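Local structure of putative uncharacterized protein (Ustilago maydis, 4GNX) at residues E185-P188 with T189-G192. The protein binds single-stranded DNA as part of replication protein A, probably as its large, OB-fold subunit, and carries a zinc ion. Numbering follows the deposited sequence.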
loop_
_atom_site.group_PDB
_atom_site.type_symbol
_atom_site.label_atom_id
_atom_site.label_comp_id
_atom_site.label_asym_id
_atom_site.label_seq_id
_atom_site.Cartn_x
_atom_site.Cartn_y
_atom_site.Cartn_z
ATOM N N GLU C 185 -15.096 -16.928 21.217
ATOM C CA GLU C 185 -16.197 -17.533 21.964
ATOM C C GLU C 185 -15.721 -18.532 23.013
ATOM O O GLU C 185 -15.917 -18.327 24.210
ATOM C CB GLU C 185 -17.172 -18.226 21.017
ATOM C CG GLU C 185 -17.666 -17.341 19.890
ATOM C CD GLU C 185 -18.582 -18.079 18.936
ATOM O OE1 GLU C 185 -19.371 -18.926 19.412
ATOM O OE2 GLU C 185 -18.509 -17.812 17.714
ATOM N N THR C 186 -15.068 -19.590 22.544
ATOM C CA THR C 186 -14.720 -20.745 23.365
ATOM C C THR C 186 -13.639 -20.463 24.398
ATOM O O THR C 186 -13.163 -21.379 25.065
ATOM C CB THR C 186 -14.245 -21.922 22.489
ATOM O OG1 THR C 186 -13.202 -21.472 21.614
ATOM C CG2 THR C 186 -15.400 -22.487 21.663
ATOM N N PHE C 187 -13.260 -19.199 24.538
ATOM C CA PHE C 187 -12.085 -18.866 25.335
ATOM C C PHE C 187 -12.127 -19.338 26.791
ATOM O O PHE C 187 -11.154 -19.939 27.264
ATOM C CB PHE C 187 -11.738 -17.378 25.264
ATOM C CG PHE C 187 -10.442 -17.035 25.944
ATOM C CD1 PHE C 187 -9.258 -17.677 25.581
ATOM C CD2 PHE C 187 -10.401 -16.076 26.950
ATOM C CE1 PHE C 187 -8.062 -17.362 26.204
ATOM C CE2 PHE C 187 -9.205 -15.760 27.583
ATOM C CZ PHE C 187 -8.035 -16.399 27.207
ATOM N N PRO C 188 -13.235 -19.063 27.509
ATOM C CA PRO C 188 -13.284 -19.546 28.898
ATOM C C PRO C 188 -13.460 -21.070 29.067
ATOM O O PRO C 188 -13.267 -21.576 30.164
ATOM C CB PRO C 188 -14.443 -18.761 29.520
ATOM C CG PRO C 188 -15.218 -18.191 28.382
ATOM C CD PRO C 188 -14.313 -18.098 27.202
ATOM N N THR C 189 -13.811 -21.778 27.991
ATOM C CA THR C 189 -13.775 -23.253 27.931
ATOM C C THR C 189 -12.434 -23.840 28.392
ATOM O O THR C 189 -12.398 -24.837 29.113
ATOM C CB THR C 189 -14.055 -23.747 26.488
ATOM O OG1 THR C 189 -15.445 -23.582 26.186
ATOM C CG2 THR C 189 -13.637 -25.221 26.281
ATOM N N ASN C 190 -11.344 -23.211 27.958
ATOM C CA ASN C 190 -9.989 -23.696 28.209
ATOM C C ASN C 190 -9.661 -23.739 29.689
ATOM O O ASN C 190 -10.064 -22.850 30.449
ATOM C CB ASN C 190 -8.976 -22.817 27.477
ATOM C CG ASN C 190 -9.414 -22.483 26.062
ATOM O OD1 ASN C 190 -9.764 -23.375 25.285
ATOM N ND2 ASN C 190 -9.417 -21.194 25.728
ATOM N N ALA C 191 -8.935 -24.782 30.084
ATOM C CA ALA C 191 -8.598 -25.008 31.481
ATOM C C ALA C 191 -7.589 -23.980 31.984
ATOM O O ALA C 191 -6.749 -23.493 31.221
ATOM C CB ALA C 191 -8.068 -26.419 31.670
ATOM N N GLY C 192 -7.705 -23.642 33.271
ATOM C CA GLY C 192 -6.753 -22.771 33.975
ATOM C C GLY C 192 -6.752 -21.319 33.542
ATOM O O GLY C 192 -5.865 -20.548 33.915
#
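The Phe187 ring and the Asn190 side-chain amide meet with their planes 71° apart, ND2 standing 3.5 Å from ring atom CD1. That approach to the ring is oblique. At the ring's other contacts, Tyr145 packs edge-to-face with it and Leu142, Leu165 and Met222 lie against it, which buries Phe187 against strands 135-152, 159-168 and 220-224, consistent with the capped end of the OB barrel. With CG of Phe187 anti to the backbone N (chi1 -173°), the ring lies beside its own carbonyl carbon, where CD1 meets Asn190 ND2. With its CG beside its own backbone N, the Asn190 amide folds back over the turn, and its side chain also touches Ile224 of strand 220-224. ND2 comes close to Phe187 O, but the angle is poor for a hydrogen bond. The backbone supplies two weak bonds, each spanning three residues as in a 3-10 turn: Thr189 N to Thr186 O at 3.0 Å, bent to 126°, and Asn190 N to Phe187 O at 3.4 Å. Thr186 OG1 is hydrogen-bonded to Lys182 O in helix 181-185. The chemistry therefore implies a surface turn following that helix, joined by weak polar links, with the buried Phe187 ring set against the barrel strands.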